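Long-range contact in sensor histidine kinase (Pseudomonas syringae pv. tomato, PDB 3CIT), which probably acts as a phosphorelay sensor kinase in two-component signalling, the piece described here being its GAF domain: residues A[40-54]-A[112-126]. Residues are numbered along the deposited sequence; the frame is centred on the assembly and turned at random.
With GOL (glycerol), chain E; SO4 (sulfate ion), chain J.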
loop_
_atom_site.group_PDB
_atom_site.type_symbol
_atom_site.label_atom_id
_atom_site.label_comp_id
_atom_site.label_asym_id
_atom_site.label_seq_id
_atom_site.Cartn_x
_atom_site.Cartn_y
_atom_site.Cartn_z
ATOM N N ALA A 40 -18.230 -5.857 -4.628
ATOM C CA ALA A 40 -17.508 -5.094 -3.636
ATOM C C ALA A 40 -18.470 -4.587 -2.562
ATOM O O ALA A 40 -18.218 -4.766 -1.377
ATOM C CB ALA A 40 -16.706 -3.909 -4.306
ATOM N N CYS A 41 -19.587 -3.982 -2.964
ATOM C CA CYS A 41 -20.594 -3.555 -1.994
ATOM C C CYS A 41 -21.086 -4.706 -1.107
ATOM O O CYS A 41 -21.137 -4.553 0.115
ATOM C CB CYS A 41 -21.769 -2.845 -2.690
ATOM S SG CYS A 41 -21.321 -1.245 -3.377
ATOM N N ALA A 42 -21.414 -5.847 -1.701
ATOM C CA ALA A 42 -21.913 -6.990 -0.962
ATOM C C ALA A 42 -20.876 -7.513 0.017
ATOM O O ALA A 42 -21.210 -7.889 1.153
ATOM C CB ALA A 42 -22.377 -8.137 -1.931
ATOM N N PHE A 43 -19.624 -7.515 -0.425
ATOM C CA PHE A 43 -18.525 -8.138 0.323
ATOM C C PHE A 43 -18.354 -7.507 1.698
ATOM O O PHE A 43 -18.101 -8.195 2.668
ATOM C CB PHE A 43 -17.212 -8.092 -0.455
ATOM C CG PHE A 43 -16.160 -9.006 0.123
ATOM C CD1 PHE A 43 -16.288 -10.383 0.012
ATOM C CD2 PHE A 43 -15.072 -8.501 0.809
ATOM C CE1 PHE A 43 -15.323 -11.248 0.582
ATOM C CE2 PHE A 43 -14.110 -9.385 1.368
ATOM C CZ PHE A 43 -14.259 -10.725 1.254
ATOM N N VAL A 44 -18.554 -6.199 1.774
ATOM C CA VAL A 44 -18.393 -5.460 3.031
ATOM C C VAL A 44 -19.710 -4.887 3.568
ATOM O O VAL A 44 -19.695 -4.034 4.452
ATOM C CB VAL A 44 -17.292 -4.357 2.925
ATOM C CG1 VAL A 44 -15.872 -4.986 2.851
ATOM C CG2 VAL A 44 -17.583 -3.384 1.774
ATOM N N ALA A 45 -20.823 -5.375 3.031
ATOM C CA ALA A 45 -22.161 -5.027 3.471
ATOM C C ALA A 45 -22.357 -3.501 3.445
ATOM O O ALA A 45 -22.897 -2.927 4.379
ATOM C CB ALA A 45 -22.405 -5.596 4.887
HETATM N N MSE A 46 -21.900 -2.859 2.379
HETATM C CA MSE A 46 -22.134 -1.419 2.189
HETATM C C MSE A 46 -23.204 -1.245 1.109
HETATM O O MSE A 46 -23.095 -1.827 0.038
HETATM C CB MSE A 46 -20.800 -0.720 1.868
HETATM C CG MSE A 46 -19.850 -0.823 3.096
HETATM SE SE MSE A 46 -18.152 0.123 2.932
HETATM C CE MSE A 46 -18.722 1.989 2.940
ATOM N N ASP A 47 -24.242 -0.473 1.426
ATOM C CA ASP A 47 -25.475 -0.478 0.639
ATOM C C ASP A 47 -25.525 0.442 -0.565
ATOM O O ASP A 47 -26.514 0.415 -1.287
ATOM C CB ASP A 47 -26.738 -0.327 1.521
ATOM C CG ASP A 47 -26.811 0.972 2.296
ATOM O OD1 ASP A 47 -25.920 1.862 2.201
ATOM O OD2 ASP A 47 -27.830 1.141 3.019
ATOM N N HIS A 48 -24.460 1.220 -0.802
ATOM C CA HIS A 48 -24.369 2.109 -1.968
ATOM C C HIS A 48 -22.972 2.060 -2.552
ATOM O O HIS A 48 -22.003 1.754 -1.854
ATOM C CB HIS A 48 -24.663 3.570 -1.587
ATOM C CG HIS A 48 -26.092 3.844 -1.245
ATOM N ND1 HIS A 48 -26.643 3.513 -0.029
ATOM C CD2 HIS A 48 -27.080 4.441 -1.956
ATOM C CE1 HIS A 48 -27.921 3.861 -0.020
ATOM N NE2 HIS A 48 -28.217 4.406 -1.185
ATOM N N GLY A 49 -22.867 2.407 -3.828
ATOM C CA GLY A 49 -21.572 2.543 -4.436
ATOM C C GLY A 49 -21.656 3.148 -5.799
ATOM O O GLY A 49 -22.719 3.175 -6.446
ATOM N N LEU A 50 -20.543 3.692 -6.233
ATOM C CA LEU A 50 -20.424 4.081 -7.611
ATOM C C LEU A 50 -18.986 3.898 -8.094
ATOM O O LEU A 50 -18.058 3.682 -7.305
ATOM C CB LEU A 50 -20.975 5.504 -7.804
ATOM C CG LEU A 50 -20.419 6.649 -6.999
ATOM C CD1 LEU A 50 -19.052 6.995 -7.501
ATOM C CD2 LEU A 50 -21.348 7.883 -7.066
ATOM N N LEU A 51 -18.836 3.963 -9.404
ATOM C CA LEU A 51 -17.541 3.991 -10.047
ATOM C C LEU A 51 -17.393 5.313 -10.807
ATOM O O LEU A 51 -18.279 5.717 -11.571
ATOM C CB LEU A 51 -17.411 2.806 -10.995
ATOM C CG LEU A 51 -16.077 2.667 -11.701
ATOM C CD1 LEU A 51 -14.892 2.411 -10.673
ATOM C CD2 LEU A 51 -16.171 1.533 -12.719
ATOM N N LEU A 52 -16.274 5.990 -10.562
ATOM C CA LEU A 52 -15.961 7.257 -11.200
ATOM C C LEU A 52 -14.775 7.027 -12.105
ATOM O O LEU A 52 -13.828 6.364 -11.705
ATOM C CB LEU A 52 -15.558 8.284 -10.156
ATOM C CG LEU A 52 -16.607 8.692 -9.147
ATOM C CD1 LEU A 52 -16.023 9.774 -8.218
ATOM C CD2 LEU A 52 -17.895 9.179 -9.868
ATOM N N GLU A 53 -14.812 7.580 -13.306
ATOM C CA GLU A 53 -13.681 7.521 -14.217
ATOM C C GLU A 53 -13.466 8.878 -14.885
ATOM O O GLU A 53 -14.418 9.626 -15.117
ATOM C CB GLU A 53 -13.882 6.444 -15.266
ATOM C CG GLU A 53 -13.808 5.028 -14.698
ATOM C CD GLU A 53 -14.287 4.006 -15.699
ATOM O OE1 GLU A 53 -13.680 3.928 -16.775
ATOM O OE2 GLU A 53 -15.260 3.286 -15.392
ATOM N N TRP A 54 -12.207 9.203 -15.140
ATOM C CA TRP A 54 -11.836 10.483 -15.771
ATOM C C TRP A 54 -10.649 10.294 -16.719
ATOM O O TRP A 54 -9.930 9.329 -16.626
ATOM C CB TRP A 54 -11.519 11.529 -14.705
ATOM C CG TRP A 54 -10.514 11.090 -13.684
ATOM C CD1 TRP A 54 -9.150 11.102 -13.808
ATOM C CD2 TRP A 54 -10.795 10.575 -12.399
ATOM N NE1 TRP A 54 -8.567 10.602 -12.672
ATOM C CE2 TRP A 54 -9.554 10.266 -11.787
ATOM C CE3 TRP A 54 -11.975 10.312 -11.700
ATOM C CZ2 TRP A 54 -9.469 9.754 -10.512
ATOM C CZ3 TRP A 54 -11.887 9.818 -10.414
ATOM C CH2 TRP A 54 -10.640 9.519 -9.842
ATOM N N PHE A 112 -6.954 6.898 -12.798
ATOM C CA PHE A 112 -7.998 7.350 -13.726
ATOM C C PHE A 112 -9.427 7.112 -13.236
ATOM O O PHE A 112 -10.388 7.279 -13.981
ATOM C CB PHE A 112 -7.803 6.691 -15.090
ATOM C CG PHE A 112 -7.993 5.186 -15.103
ATOM C CD1 PHE A 112 -9.243 4.624 -15.252
ATOM C CD2 PHE A 112 -6.903 4.343 -15.028
ATOM C CE1 PHE A 112 -9.400 3.223 -15.326
ATOM C CE2 PHE A 112 -7.050 2.954 -15.099
ATOM C CZ PHE A 112 -8.296 2.401 -15.208
ATOM N N GLY A 113 -9.584 6.705 -11.993
ATOM C CA GLY A 113 -10.913 6.516 -11.449
ATOM C C GLY A 113 -10.846 6.075 -10.015
ATOM O O GLY A 113 -9.750 5.909 -9.471
ATOM N N THR A 114 -12.021 5.942 -9.408
ATOM C CA THR A 114 -12.169 5.512 -8.027
ATOM C C THR A 114 -13.405 4.676 -7.901
ATOM O O THR A 114 -14.471 5.072 -8.385
ATOM C CB THR A 114 -12.399 6.665 -7.011
ATOM O OG1 THR A 114 -11.687 7.818 -7.433
ATOM C CG2 THR A 114 -11.929 6.190 -5.680
ATOM N N LEU A 115 -13.261 3.525 -7.255
ATOM C CA LEU A 115 -14.401 2.766 -6.794
ATOM C C LEU A 115 -14.814 3.373 -5.452
ATOM O O LEU A 115 -13.971 3.519 -4.547
ATOM C CB LEU A 115 -14.000 1.279 -6.706
ATOM C CG LEU A 115 -15.031 0.216 -6.382
ATOM C CD1 LEU A 115 -16.126 0.235 -7.442
ATOM C CD2 LEU A 115 -14.336 -1.208 -6.268
ATOM N N VAL A 116 -16.078 3.770 -5.331
ATOM C CA VAL A 116 -16.570 4.485 -4.178
ATOM C C VAL A 116 -17.642 3.598 -3.561
ATOM O O VAL A 116 -18.676 3.341 -4.187
ATOM C CB VAL A 116 -17.171 5.870 -4.540
ATOM C CG1 VAL A 116 -17.685 6.647 -3.236
ATOM C CG2 VAL A 116 -16.166 6.780 -5.307
ATOM N N LEU A 117 -17.384 3.079 -2.367
ATOM C CA LEU A 117 -18.390 2.337 -1.627
ATOM C C LEU A 117 -18.879 3.243 -0.515
ATOM O O LEU A 117 -18.107 4.033 0.051
ATOM C CB LEU A 117 -17.793 1.054 -1.028
ATOM C CG LEU A 117 -16.938 0.188 -1.968
ATOM C CD1 LEU A 117 -16.527 -1.153 -1.240
ATOM C CD2 LEU A 117 -17.626 -0.053 -3.268
ATOM N N ALA A 118 -20.162 3.143 -0.178
ATOM C CA ALA A 118 -20.739 4.048 0.799
ATOM C C ALA A 118 -21.851 3.357 1.538
ATOM O O ALA A 118 -22.458 2.443 0.999
ATOM C CB ALA A 118 -21.274 5.316 0.114
ATOM N N ASN A 119 -22.135 3.784 2.759
ATOM C CA ASN A 119 -23.195 3.165 3.533
ATOM C C ASN A 119 -24.142 4.223 4.098
ATOM O O ASN A 119 -23.717 5.318 4.476
ATOM C CB ASN A 119 -22.598 2.299 4.644
ATOM C CG ASN A 119 -23.553 1.225 5.120
ATOM O OD1 ASN A 119 -24.043 0.415 4.304
ATOM N ND2 ASN A 119 -23.894 1.243 6.443
ATOM N N SER A 120 -25.433 3.876 4.166
ATOM C CA SER A 120 -26.458 4.788 4.644
ATOM C C SER A 120 -26.427 5.030 6.141
ATOM O O SER A 120 -27.021 5.994 6.601
ATOM C CB SER A 120 -27.839 4.256 4.260
ATOM O OG SER A 120 -28.054 2.983 4.848
ATOM N N VAL A 121 -25.758 4.160 6.896
ATOM C CA VAL A 121 -25.618 4.338 8.328
ATOM C C VAL A 121 -24.143 4.172 8.747
ATOM O O VAL A 121 -23.344 3.497 8.073
ATOM C CB VAL A 121 -26.537 3.398 9.159
ATOM C CG1 VAL A 121 -28.035 3.725 8.939
ATOM C CG2 VAL A 121 -26.259 1.978 8.871
ATOM N N ALA A 122 -23.783 4.841 9.832
ATOM C CA ALA A 122 -22.410 4.768 10.364
ATOM C C ALA A 122 -22.073 3.322 10.739
ATOM O O ALA A 122 -22.830 2.648 11.463
ATOM C CB ALA A 122 -22.253 5.703 11.568
ATOM N N ILE A 123 -20.954 2.825 10.215
ATOM C CA ILE A 123 -20.430 1.505 10.562
ATOM C C ILE A 123 -18.924 1.674 10.809
ATOM O O ILE A 123 -18.351 2.694 10.437
ATOM C CB ILE A 123 -20.641 0.459 9.440
ATOM C CG1 ILE A 123 -20.083 0.933 8.091
ATOM C CG2 ILE A 123 -22.138 0.106 9.300
ATOM C CD1 ILE A 123 -20.040 -0.153 7.038
ATOM N N SER A 124 -18.285 0.697 11.421
ATOM C CA SER A 124 -16.815 0.742 11.557
ATOM C C SER A 124 -16.210 0.443 10.193
ATOM O O SER A 124 -16.812 -0.266 9.381
ATOM C CB SER A 124 -16.341 -0.275 12.565
ATOM O OG SER A 124 -16.796 0.052 13.846
ATOM N N ALA A 125 -15.034 0.985 9.904
ATOM C CA ALA A 125 -14.357 0.612 8.678
ATOM C C ALA A 125 -14.270 -0.913 8.599
ATOM O O ALA A 125 -14.028 -1.570 9.613
ATOM C CB ALA A 125 -12.927 1.242 8.605
ATOM N N PRO A 126 -14.413 -1.478 7.388
ATOM C CA PRO A 126 -14.204 -2.899 7.247
ATOM C C PRO A 126 -12.810 -3.351 7.708
ATOM O O PRO A 126 -11.848 -2.554 7.765
ATOM C CB PRO A 126 -14.373 -3.124 5.739
ATOM C CG PRO A 126 -15.291 -2.006 5.286
ATOM C CD PRO A 126 -14.888 -0.858 6.135
HETATM C C1 GOL E . -26.618 -1.159 7.411
HETATM O O1 GOL E . -25.225 -0.977 7.711
HETATM C C2 GOL E . -26.829 -0.875 5.938
HETATM O O2 GOL E . -28.131 -1.185 5.436
HETATM C C3 GOL E . -25.801 -1.801 5.372
HETATM O O3 GOL E . -25.736 -1.673 4.042
HETATM S S SO4 J . -20.294 -0.863 13.864
HETATM O O1 SO4 J . -21.741 -0.570 13.946
HETATM O O2 SO4 J . -19.930 -1.241 12.458
HETATM O O3 SO4 J . -19.587 0.322 14.387
HETATM O O4 SO4 J . -19.971 -1.988 14.771
#
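L117 reaches from strand 112-119 into the hollow under the end of helix 29-43, and its two methyls divide the work: CD2 sits 3.9 Å from SG of C41 and also meets the CB of A40, while CD1 lies against CG2 of V44. Room for this comes from G49, the antiparallel partner of L117, whose missing side chain leaves the place that the thiol of C41 takes. The selenomethionine M46 closes the far side, bent at chi3 (68°) and crossing L117 at about a right angle; its CE ends 3.6 Å from CA of A118. Beyond it, P126 fits its ring against V44 and I123 brings CD1 to CG of M46. On the other face of the sheet, L50 and V116 lie side by side, CD1 to CG2 3.6 Å, pointing the same way. At the opposite end W54, with CG between its backbone N and carbonyl carbon (chi1 52°), lays its indole flat over the F112-G113 backbone; CA of G113 stands 3.5 Å from the centroid of the six-membered ring, a CH-pi contact. The bareness of G113 serves the strand pairing instead, beside E53. OG1 of T114 meets the indole rim in plane.

This is one of the two pairings made by the central strand of the antiparallel GAF-domain sheet, with helices 29-43 and 128-156 packed on the L117 face. Polar chemistry fastens its loop end. D47 receives S120 OG at OD2 (2.6 Å) on the syn lone pair, and its OD1 takes both S120 N and, from above the carboxylate plane, H48 ND1, whose ring is also held through NE2 by S68; D47 N in turn donates to N119 OD1 (3.0 Å). Three donors gathered on one carboxylate would probably stabilise its charged form and hold its rotation where the strands part.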